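Local atomic coordinates of fatty acid-binding protein homolog 8 (Caenorhabditis elegans, PDB entry 6C1Z), a protein that carries unsaturated fatty acids such as oleic acid from the lysosome to the nucleus, where it activates transcription of genes that promote longevity. Residues Ala67-Val75 with Asn85-Phe95; Glu76-Thr86 with His98-His107. All coordinates share one frame; numbering follows the deposited sequence.

Interaction 1 (Ala67-Val75 with Asn85-Phe95); sequences AFKIREKFV and NTLVTFENGKF
Strand pairing joined to an aromatic cluster makes this contact, which lies beside the gap between strands 64-68 and 74-77, a hallmark of fatty acid-binding proteins and their beta-barrel. At one end of the contact Phe74 and Thr86 form an antiparallel hydrogen-bonded pair, Phe74 N reaching Thr86 O at 3.0 Å and Thr86 N reaching Phe74 O at 2.9 Å. Beyond it the type II turn Lys69-Glu72 makes one more direct bond, from Arg71 N to Val88 O at 2.8 Å and nearly straight (174°). Between these the direct bonding is interrupted, and a water takes its place: it donates to Lys69 O and Glu72 O and accepts from Val88 N, satisfying three backbone groups.

Val88 and Thr86, beta-branched as suits a strand, offer carbons to the rings. Val88 CG2 sits over the centre of the Phe68 face, 3.9 Å from the centroid, while Val88 CG1 touches Phe68 CE1. Phe74 holds CG between its backbone N and carbonyl carbon (chi1 64°), which folds the ring back over its cross-strand partner, and Thr86 CB lies under it toward the rim. Ile70 extends CD1 to Phe95 CE2, 3.7 Å away, meeting that ring obliquely. On the outer side Lys73, bent along its chain, lays its CD and CE methylenes across Thr86 O and Leu87 CB.

Around the cluster, Trp53 and Phe55 of strand 52-58 meet both Phe68 and Phe95, and Phe8 packs edge-to-face on Phe95, while the Lys69-Glu72 turn is held against strand 83-91 through Arg71 N, the water and Ile70.

Interaction 2 (Glu76-Thr86 with His98-His107); sequences EIAPDERSYNT and HQDKIKENHH. With SO4 (sulfate ion), chain B.
The Tyr84 ring carries the Gln99 amide on one face, the two planes 18° apart and OE1 over the ring centre, while Asp100 O and His107 O come to its edge. The second flat pair is Arg82 on His106: guanidinium and imidazole are stacked at 2° with centres 4.1 Å apart, and Arg82 CD stands over the middle of the same imidazole face. Lys103 CB covers the opposite face. This is the antiparallel hairpin of strands 83-91 and 94-101 in the fatty acid-binding protein barrel, together with the loops at its open end. Asn85 and Asp100 form a hydrogen-bonded pair of it, Asn85 N to Asp100 O at 2.9 Å and Asp100 N to Asn85 O at 2.8 Å.

Gln99 suits its buried place because its CG methylene packs on Tyr84 CB and CG while its amide serves two polar partners. With CG anti to the backbone N (chi1 -178°) and an extended chain, NE2 reaches Glu76 OE1 at 3.0 Å, in the plane of the amide but well above that of the carboxylate. The same oxygen takes Thr86 OG1 on its anti lone pair, so two donors grip it, which would probably favour a charged Glu76. Gln99 OE1 accepts from a water.

Asp80 orders the turn: OD1 accepts from Arg82 N in an Asx turn, and OD2 receives Tyr84 OH. On the outer side Ile102 CG1 packs against Asn85 ND2. A sulfate, probably from crystallisation, binds Ser108 N and Lys101 NZ, and the same NZ also donates to Glu104 O at 2.6 Å.

Interactions 1 and 2 follow each other along strand 83-91 and share Asn85 and Thr86. That strand is paired with strand 74-77 in interaction 1 and with strand 94-101 in interaction 2, where Glu76 of strand 74-77 also takes part. Leu87 O and His98 N, 2.9 Å apart in a probable hydrogen bond, join them directly. Both are partly buried, and their centres lie 15 Å apart. Where the Lys69-Glu72 turn meets strand 83-91 in interaction 1, water supplements backbone bonds, and apolar rings fill the inner side. Interaction 2, at the end of the hairpin away from its Glu91-Lys94 turn, depends more on polar side-chain networks, stacked flat groups and several waters.

Interaction 1 (Ala67-Val75 with Asn85-Phe95)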
loop_
_atom_site.group_PDB
_atom_site.type_symbol
_atom_site.label_atom_id
_atom_site.label_comp_id
_atom_site.label_asym_id
_atom_site.label_seq_id
_atom_site.Cartn_x
_atom_site.Cartn_y
_atom_site.Cartn_z
ATOM N N ALA A 67 3.506 -8.888 4.962
ATOM C CA ALA A 67 3.312 -9.254 6.352
ATOM C C ALA A 67 4.173 -8.328 7.198
ATOM O O ALA A 67 5.302 -7.997 6.820
ATOM C CB ALA A 67 3.739 -10.707 6.588
ATOM N N PHE A 68 3.646 -7.898 8.342
ATOM C CA PHE A 68 4.429 -7.032 9.204
ATOM C C PHE A 68 3.843 -7.051 10.603
ATOM O O PHE A 68 2.663 -7.367 10.814
ATOM C CB PHE A 68 4.461 -5.595 8.667
ATOM C CG PHE A 68 3.091 -4.969 8.517
ATOM C CD1 PHE A 68 2.492 -4.267 9.561
ATOM C CD2 PHE A 68 2.405 -5.050 7.318
ATOM C CE1 PHE A 68 1.261 -3.697 9.413
ATOM C CE2 PHE A 68 1.155 -4.444 7.158
ATOM C CZ PHE A 68 0.573 -3.786 8.209
ATOM N N LYS A 69 4.674 -6.639 11.557
ATOM C CA LYS A 69 4.206 -6.237 12.876
ATOM C C LYS A 69 4.331 -4.734 13.028
ATOM O O LYS A 69 5.289 -4.114 12.556
ATOM C CB LYS A 69 4.967 -6.952 13.980
ATOM C CG LYS A 69 4.846 -8.455 13.862
ATOM C CD LYS A 69 5.589 -9.161 14.965
ATOM C CE LYS A 69 5.673 -10.654 14.715
ATOM N NZ LYS A 69 4.357 -11.329 14.818
ATOM N N ILE A 70 3.283 -4.134 13.605
ATOM C CA ILE A 70 3.263 -2.710 13.873
ATOM C C ILE A 70 4.488 -2.325 14.691
ATOM O O ILE A 70 4.832 -3.004 15.664
ATOM C CB ILE A 70 1.940 -2.361 14.597
ATOM C CG1 ILE A 70 0.746 -2.558 13.669
ATOM C CG2 ILE A 70 1.947 -0.964 15.143
ATOM C CD1 ILE A 70 0.772 -1.648 12.515
ATOM N N ARG A 71 5.165 -1.243 14.282
ATOM C CA ARG A 71 6.295 -0.642 14.990
ATOM C C ARG A 71 7.607 -1.405 14.844
ATOM O O ARG A 71 8.593 -1.042 15.480
ATOM C CB ARG A 71 6.016 -0.406 16.479
ATOM C CG ARG A 71 4.825 0.514 16.743
ATOM C CD ARG A 71 4.448 0.550 18.235
ATOM N NE ARG A 71 4.473 -0.796 18.804
ATOM C CZ ARG A 71 3.424 -1.616 18.851
ATOM N NH1 ARG A 71 2.240 -1.227 18.401
ATOM N NH2 ARG A 71 3.554 -2.838 19.358
ATOM N N GLU A 72 7.658 -2.420 13.995
ATOM C CA GLU A 72 8.833 -3.269 13.858
ATOM C C GLU A 72 9.380 -3.101 12.450
ATOM O O GLU A 72 8.742 -3.518 11.481
ATOM C CB GLU A 72 8.464 -4.727 14.128
ATOM C CG GLU A 72 8.100 -5.012 15.577
ATOM C CD GLU A 72 8.744 -6.283 16.118
ATOM O OE1 GLU A 72 9.396 -7.014 15.339
ATOM O OE2 GLU A 72 8.599 -6.549 17.329
ATOM N N LYS A 73 10.589 -2.550 12.336
ATOM C CA LYS A 73 11.184 -2.364 11.025
ATOM C C LYS A 73 11.451 -3.731 10.407
ATOM O O LYS A 73 11.770 -4.693 11.109
ATOM C CB LYS A 73 12.490 -1.577 11.168
ATOM C CG LYS A 73 13.220 -1.292 9.862
ATOM C CD LYS A 73 12.565 -0.206 9.029
ATOM C CE LYS A 73 12.622 1.176 9.672
ATOM N NZ LYS A 73 13.980 1.607 10.071
ATOM N N PHE A 74 11.280 -3.827 9.091
ATOM C CA PHE A 74 11.548 -5.070 8.385
ATOM C C PHE A 74 12.042 -4.729 6.993
ATOM O O PHE A 74 11.835 -3.615 6.502
ATOM C CB PHE A 74 10.298 -5.965 8.348
ATOM C CG PHE A 74 9.135 -5.393 7.574
ATOM C CD1 PHE A 74 8.304 -4.436 8.141
ATOM C CD2 PHE A 74 8.849 -5.832 6.295
ATOM C CE1 PHE A 74 7.228 -3.928 7.436
ATOM C CE2 PHE A 74 7.781 -5.314 5.588
ATOM C CZ PHE A 74 6.964 -4.371 6.164
ATOM N N VAL A 75 12.747 -5.670 6.381
ATOM C CA VAL A 75 13.154 -5.500 4.994
ATOM C C VAL A 75 12.007 -5.973 4.119
ATOM O O VAL A 75 11.608 -7.142 4.180
ATOM C CB VAL A 75 14.434 -6.289 4.699
ATOM C CG1 VAL A 75 14.891 -6.041 3.272
ATOM C CG2 VAL A 75 15.505 -5.914 5.687
ATOM N N ASN A 85 13.648 -0.617 3.525
ATOM C CA ASN A 85 13.511 -0.727 4.973
ATOM C C ASN A 85 12.163 -0.093 5.300
ATOM O O ASN A 85 11.988 1.121 5.153
ATOM C CB ASN A 85 14.638 -0.009 5.712
ATOM C CG ASN A 85 15.922 -0.806 5.733
ATOM O OD1 ASN A 85 15.928 -1.972 6.101
ATOM N ND2 ASN A 85 17.012 -0.175 5.340
ATOM N N THR A 86 11.195 -0.912 5.703
ATOM C CA THR A 86 9.817 -0.473 5.881
ATOM C C THR A 86 9.422 -0.516 7.352
ATOM O O THR A 86 9.823 -1.407 8.097
ATOM C CB THR A 86 8.891 -1.342 5.025
ATOM O OG1 THR A 86 9.208 -1.109 3.639
ATOM C CG2 THR A 86 7.439 -0.997 5.288
ATOM N N LEU A 87 8.641 0.472 7.773
ATOM C CA LEU A 87 8.136 0.546 9.143
ATOM C C LEU A 87 6.681 0.970 9.067
ATOM O O LEU A 87 6.380 2.034 8.508
ATOM C CB LEU A 87 8.937 1.581 9.943
ATOM C CG LEU A 87 8.454 1.902 11.352
ATOM C CD1 LEU A 87 8.436 0.686 12.238
ATOM C CD2 LEU A 87 9.353 2.962 11.957
ATOM N N VAL A 88 5.775 0.165 9.635
ATOM C CA VAL A 88 4.338 0.462 9.644
ATOM C C VAL A 88 3.924 0.790 11.065
ATOM O O VAL A 88 4.256 0.053 11.995
ATOM C CB VAL A 88 3.500 -0.708 9.103
ATOM C CG1 VAL A 88 2.040 -0.255 8.898
ATOM C CG2 VAL A 88 4.086 -1.260 7.788
ATOM N N THR A 89 3.223 1.906 11.235
ATOM C CA THR A 89 2.653 2.295 12.511
ATOM C C THR A 89 1.144 2.478 12.349
ATOM O O THR A 89 0.609 2.488 11.243
ATOM C CB THR A 89 3.308 3.583 12.996
ATOM O OG1 THR A 89 3.206 4.543 11.940
ATOM C CG2 THR A 89 4.782 3.353 13.367
ATOM N N PHE A 90 0.465 2.520 13.485
ATOM C CA PHE A 90 -0.967 2.795 13.521
ATOM C C PHE A 90 -1.144 4.032 14.381
ATOM O O PHE A 90 -0.890 3.996 15.591
ATOM C CB PHE A 90 -1.783 1.622 14.049
ATOM C CG PHE A 90 -3.269 1.797 13.851
ATOM C CD1 PHE A 90 -3.818 1.576 12.616
ATOM C CD2 PHE A 90 -4.097 2.219 14.882
ATOM C CE1 PHE A 90 -5.171 1.770 12.422
ATOM C CE2 PHE A 90 -5.449 2.381 14.673
ATOM C CZ PHE A 90 -5.976 2.164 13.471
ATOM N N GLU A 91 -1.535 5.135 13.741
ATOM C CA GLU A 91 -1.520 6.463 14.335
ATOM C C GLU A 91 -2.834 7.144 14.003
ATOM O O GLU A 91 -3.174 7.280 12.824
ATOM C CB GLU A 91 -0.388 7.297 13.715
ATOM C CG GLU A 91 1.022 6.741 13.901
ATOM C CD GLU A 91 2.102 7.639 13.300
ATOM O OE1 GLU A 91 1.907 8.877 13.261
ATOM O OE2 GLU A 91 3.149 7.102 12.864
ATOM N N ASN A 92 -3.551 7.612 15.026
ATOM C CA ASN A 92 -4.761 8.380 14.793
ATOM C C ASN A 92 -5.703 7.671 13.820
ATOM O O ASN A 92 -6.298 8.286 12.932
ATOM C CB ASN A 92 -4.420 9.796 14.328
ATOM C CG ASN A 92 -3.618 10.557 15.357
ATOM O OD1 ASN A 92 -3.996 10.606 16.528
ATOM N ND2 ASN A 92 -2.492 11.137 14.939
ATOM N N GLY A 93 -5.850 6.358 14.007
ATOM C CA GLY A 93 -6.815 5.598 13.242
ATOM C C GLY A 93 -6.345 5.129 11.883
ATOM O O GLY A 93 -7.169 4.604 11.123
ATOM N N LYS A 94 -5.088 5.368 11.528
ATOM C CA LYS A 94 -4.597 5.104 10.183
ATOM C C LYS A 94 -3.356 4.234 10.235
ATOM O O LYS A 94 -2.528 4.368 11.131
ATOM C CB LYS A 94 -4.210 6.397 9.461
ATOM C CG LYS A 94 -5.244 7.496 9.543
ATOM C CD LYS A 94 -4.889 8.632 8.599
ATOM C CE LYS A 94 -6.020 9.656 8.505
ATOM N NZ LYS A 94 -6.317 10.280 9.823
ATOM N N PHE A 95 -3.234 3.316 9.266
ATOM C CA PHE A 95 -1.969 2.617 9.042
ATOM C C PHE A 95 -1.049 3.483 8.188
ATOM O O PHE A 95 -1.451 3.962 7.128
ATOM C CB PHE A 95 -2.160 1.281 8.320
ATOM C CG PHE A 95 -2.738 0.179 9.159
ATOM C CD1 PHE A 95 -4.104 -0.021 9.211
ATOM C CD2 PHE A 95 -1.906 -0.705 9.832
ATOM C CE1 PHE A 95 -4.638 -1.045 9.948
ATOM C CE2 PHE A 95 -2.423 -1.742 10.568
ATOM C CZ PHE A 95 -3.803 -1.928 10.628
HETATM O O HOH W 1 6.366 -2.455 10.646
#

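Interaction 2 (Glu76-Thr86 with His98-His107)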
loop_
_atom_site.group_PDB
_atom_site.type_symbol
_atom_site.label_atom_id
_atom_site.label_comp_id
_atom_site.label_asym_id
_atom_site.label_seq_id
_atom_site.Cartn_x
_atom_site.Cartn_y
_atom_site.Cartn_z
ATOM N N GLU A 76 11.474 -5.074 3.305
ATOM C CA GLU A 76 10.373 -5.385 2.411
ATOM C C GLU A 76 10.910 -5.572 1.004
ATOM O O GLU A 76 11.630 -4.709 0.489
ATOM C CB GLU A 76 9.351 -4.243 2.397
ATOM C CG GLU A 76 8.214 -4.464 1.400
ATOM C CD GLU A 76 7.213 -3.319 1.341
ATOM O OE1 GLU A 76 7.429 -2.266 1.999
ATOM O OE2 GLU A 76 6.209 -3.478 0.613
ATOM N N ILE A 77 10.557 -6.691 0.385
ATOM C CA ILE A 77 10.725 -6.848 -1.051
ATOM C C ILE A 77 9.421 -6.368 -1.675
ATOM O O ILE A 77 8.407 -7.063 -1.654
ATOM C CB ILE A 77 11.079 -8.282 -1.436
ATOM C CG1 ILE A 77 12.525 -8.571 -1.038
ATOM C CG2 ILE A 77 10.918 -8.463 -2.924
ATOM C CD1 ILE A 77 12.787 -8.709 0.459
ATOM N N ALA A 78 9.436 -5.148 -2.187
ATOM C CA ALA A 78 8.234 -4.542 -2.723
ATOM C C ALA A 78 7.917 -5.150 -4.077
ATOM O O ALA A 78 8.740 -5.848 -4.679
ATOM C CB ALA A 78 8.423 -3.035 -2.837
ATOM N N PRO A 79 6.712 -4.916 -4.590
ATOM C CA PRO A 79 6.370 -5.462 -5.907
ATOM C C PRO A 79 7.283 -5.000 -7.026
ATOM O O PRO A 79 7.396 -5.709 -8.028
ATOM C CB PRO A 79 4.914 -5.021 -6.117
ATOM C CG PRO A 79 4.626 -4.034 -5.042
ATOM C CD PRO A 79 5.530 -4.372 -3.907
ATOM N N ASP A 80 7.963 -3.847 -6.886
ATOM C CA ASP A 80 8.929 -3.415 -7.898
ATOM C C ASP A 80 10.240 -4.209 -7.839
ATOM O O ASP A 80 11.196 -3.894 -8.562
ATOM C CB ASP A 80 9.194 -1.902 -7.819
ATOM C CG ASP A 80 9.895 -1.477 -6.532
ATOM O OD1 ASP A 80 10.274 -2.345 -5.714
ATOM O OD2 ASP A 80 10.070 -0.253 -6.338
ATOM N N GLU A 81 10.281 -5.243 -6.996
ATOM C CA GLU A 81 11.405 -6.164 -6.850
ATOM C C GLU A 81 12.627 -5.517 -6.212
ATOM O O GLU A 81 13.684 -6.157 -6.119
ATOM C CB GLU A 81 11.772 -6.866 -8.167
ATOM C CG GLU A 81 10.672 -7.781 -8.689
ATOM C CD GLU A 81 10.944 -8.297 -10.094
ATOM O OE1 GLU A 81 11.987 -7.931 -10.678
ATOM O OE2 GLU A 81 10.109 -9.068 -10.613
ATOM N N ARG A 82 12.510 -4.272 -5.756
ATOM C CA ARG A 82 13.551 -3.626 -4.980
ATOM C C ARG A 82 13.283 -3.856 -3.501
ATOM O O ARG A 82 12.144 -4.063 -3.073
ATOM C CB ARG A 82 13.598 -2.123 -5.277
ATOM C CG ARG A 82 13.986 -1.820 -6.709
ATOM C CD ARG A 82 13.882 -0.347 -7.056
ATOM N NE ARG A 82 14.486 -0.114 -8.359
ATOM C CZ ARG A 82 14.503 1.048 -9.004
ATOM N NH1 ARG A 82 13.928 2.120 -8.480
ATOM N NH2 ARG A 82 15.092 1.129 -10.192
ATOM N N SER A 83 14.351 -3.804 -2.718
ATOM C CA SER A 83 14.276 -3.985 -1.281
ATOM C C SER A 83 14.283 -2.635 -0.583
ATOM O O SER A 83 14.985 -1.708 -0.994
ATOM C CB SER A 83 15.444 -4.821 -0.774
ATOM O OG SER A 83 16.670 -4.274 -1.217
ATOM N N TYR A 84 13.493 -2.540 0.478
ATOM C CA TYR A 84 13.324 -1.307 1.228
ATOM C C TYR A 84 13.378 -1.634 2.712
ATOM O O TYR A 84 13.121 -2.773 3.123
ATOM C CB TYR A 84 11.977 -0.622 0.904
ATOM C CG TYR A 84 11.837 -0.210 -0.538
ATOM C CD1 TYR A 84 11.374 -1.093 -1.497
ATOM C CD2 TYR A 84 12.181 1.062 -0.946
ATOM C CE1 TYR A 84 11.248 -0.713 -2.811
ATOM C CE2 TYR A 84 12.058 1.452 -2.256
ATOM C CZ TYR A 84 11.588 0.567 -3.184
ATOM O OH TYR A 84 11.481 0.947 -4.505
ATOM N N ASN A 85 13.648 -0.617 3.525
ATOM C CA ASN A 85 13.511 -0.727 4.973
ATOM C C ASN A 85 12.163 -0.093 5.300
ATOM O O ASN A 85 11.988 1.121 5.153
ATOM C CB ASN A 85 14.638 -0.009 5.712
ATOM C CG ASN A 85 15.922 -0.806 5.733
ATOM O OD1 ASN A 85 15.928 -1.972 6.101
ATOM N ND2 ASN A 85 17.012 -0.175 5.340
ATOM N N THR A 86 11.195 -0.912 5.703
ATOM C CA THR A 86 9.817 -0.473 5.881
ATOM C C THR A 86 9.422 -0.516 7.352
ATOM O O THR A 86 9.823 -1.407 8.097
ATOM C CB THR A 86 8.891 -1.342 5.025
ATOM O OG1 THR A 86 9.208 -1.109 3.639
ATOM C CG2 THR A 86 7.439 -0.997 5.288
ATOM N N HIS A 98 6.207 3.759 6.221
ATOM C CA HIS A 98 7.376 4.432 5.671
ATOM C C HIS A 98 8.245 3.391 4.988
ATOM O O HIS A 98 8.852 2.546 5.650
ATOM C CB HIS A 98 8.143 5.172 6.761
ATOM C CG HIS A 98 7.478 6.445 7.171
ATOM N ND1 HIS A 98 6.426 6.491 8.064
ATOM C CD2 HIS A 98 7.661 7.713 6.739
ATOM C CE1 HIS A 98 6.030 7.745 8.210
ATOM N NE2 HIS A 98 6.752 8.502 7.404
ATOM N N GLN A 99 8.263 3.427 3.665
ATOM C CA GLN A 99 9.038 2.493 2.860
ATOM C C GLN A 99 10.299 3.254 2.456
ATOM O O GLN A 99 10.277 4.034 1.508
ATOM C CB GLN A 99 8.206 2.051 1.661
ATOM C CG GLN A 99 8.953 1.014 0.796
ATOM C CD GLN A 99 8.185 0.645 -0.452
ATOM O OE1 GLN A 99 8.236 1.344 -1.467
ATOM N NE2 GLN A 99 7.453 -0.460 -0.386
ATOM N N ASP A 100 11.388 3.016 3.184
ATOM C CA ASP A 100 12.626 3.768 3.006
ATOM C C ASP A 100 13.575 3.073 2.031
ATOM O O ASP A 100 13.863 1.875 2.157
ATOM C CB ASP A 100 13.349 3.960 4.346
ATOM C CG ASP A 100 12.618 4.881 5.304
ATOM O OD1 ASP A 100 11.762 5.672 4.873
ATOM O OD2 ASP A 100 12.934 4.829 6.511
ATOM N N LYS A 101 14.063 3.832 1.063
ATOM C CA LYS A 101 15.019 3.279 0.121
ATOM C C LYS A 101 16.285 2.831 0.832
ATOM O O LYS A 101 16.644 3.323 1.910
ATOM C CB LYS A 101 15.359 4.281 -0.980
ATOM C CG LYS A 101 16.140 5.501 -0.545
ATOM C CD LYS A 101 16.417 6.389 -1.749
ATOM C CE LYS A 101 17.198 7.629 -1.382
ATOM N NZ LYS A 101 17.439 8.473 -2.581
ATOM N N ILE A 102 16.933 1.847 0.230
ATOM C CA ILE A 102 18.247 1.377 0.652
ATOM C C ILE A 102 19.337 1.867 -0.294
ATOM O O ILE A 102 20.356 2.414 0.139
ATOM C CB ILE A 102 18.263 -0.164 0.786
ATOM C CG1 ILE A 102 17.294 -0.582 1.899
ATOM C CG2 ILE A 102 19.672 -0.682 1.072
ATOM C CD1 ILE A 102 17.065 -2.063 2.008
ATOM N N LYS A 103 19.129 1.694 -1.596
ATOM C CA LYS A 103 20.045 2.205 -2.602
ATOM C C LYS A 103 19.689 3.645 -2.935
ATOM O O LYS A 103 18.507 3.993 -3.054
ATOM C CB LYS A 103 19.972 1.340 -3.861
ATOM C CG LYS A 103 20.398 -0.127 -3.641
ATOM C CD LYS A 103 21.803 -0.248 -3.044
ATOM C CE LYS A 103 22.247 -1.705 -2.851
ATOM N NZ LYS A 103 21.795 -2.300 -1.551
ATOM N N GLU A 104 20.726 4.474 -3.101
ATOM C CA GLU A 104 20.541 5.920 -3.150
ATOM C C GLU A 104 19.724 6.340 -4.364
ATOM O O GLU A 104 18.973 7.322 -4.297
ATOM C CB GLU A 104 21.919 6.595 -3.134
ATOM C CG GLU A 104 21.927 8.121 -3.192
ATOM C CD GLU A 104 21.306 8.757 -1.968
ATOM O OE1 GLU A 104 20.898 8.019 -1.044
ATOM O OE2 GLU A 104 21.225 10.003 -1.931
ATOM N N ASN A 105 19.826 5.594 -5.463
ATOM C CA ASN A 105 19.124 5.913 -6.697
ATOM C C ASN A 105 17.683 5.441 -6.688
ATOM O O ASN A 105 16.960 5.696 -7.659
ATOM C CB ASN A 105 19.838 5.269 -7.886
ATOM C CG ASN A 105 19.965 3.765 -7.741
ATOM O OD1 ASN A 105 20.273 3.256 -6.663
ATOM N ND2 ASN A 105 19.725 3.045 -8.829
ATOM N N HIS A 106 17.267 4.746 -5.639
ATOM C CA HIS A 106 15.874 4.352 -5.481
ATOM C C HIS A 106 15.083 5.537 -4.914
ATOM O O HIS A 106 15.594 6.659 -4.812
ATOM C CB HIS A 106 15.789 3.079 -4.636
ATOM C CG HIS A 106 16.419 1.882 -5.288
ATOM N ND1 HIS A 106 16.445 0.634 -4.701
ATOM C CD2 HIS A 106 17.031 1.749 -6.486
ATOM C CE1 HIS A 106 17.061 -0.214 -5.510
ATOM N NE2 HIS A 106 17.426 0.439 -6.597
ATOM N N HIS A 107 13.822 5.305 -4.575
ATOM C CA HIS A 107 12.935 6.343 -4.079
ATOM C C HIS A 107 12.191 5.794 -2.881
ATOM O O HIS A 107 11.741 4.647 -2.894
ATOM C CB HIS A 107 11.902 6.762 -5.133
ATOM C CG HIS A 107 12.511 7.298 -6.382
ATOM N ND1 HIS A 107 12.656 8.646 -6.609
ATOM C CD2 HIS A 107 13.041 6.676 -7.463
ATOM C CE1 HIS A 107 13.240 8.839 -7.777
ATOM N NE2 HIS A 107 13.487 7.658 -8.315
HETATM S S SO4 B . 13.660 9.998 -1.850
HETATM O O1 SO4 B . 14.122 9.260 -0.673
HETATM O O2 SO4 B . 13.637 11.427 -1.577
HETATM O O3 SO4 B . 14.532 9.716 -2.986
HETATM O O4 SO4 B . 12.324 9.508 -2.210
HETATM O O HOH W 2 8.050 0.278 -3.827
HETATM O O HOH W 3 12.479 3.075 -6.033
HETATM O O HOH W 4 14.852 4.549 -9.639
HETATM O O HOH W 5 16.189 0.541 -1.879
HETATM O O HOH W 6 16.926 2.625 4.653
#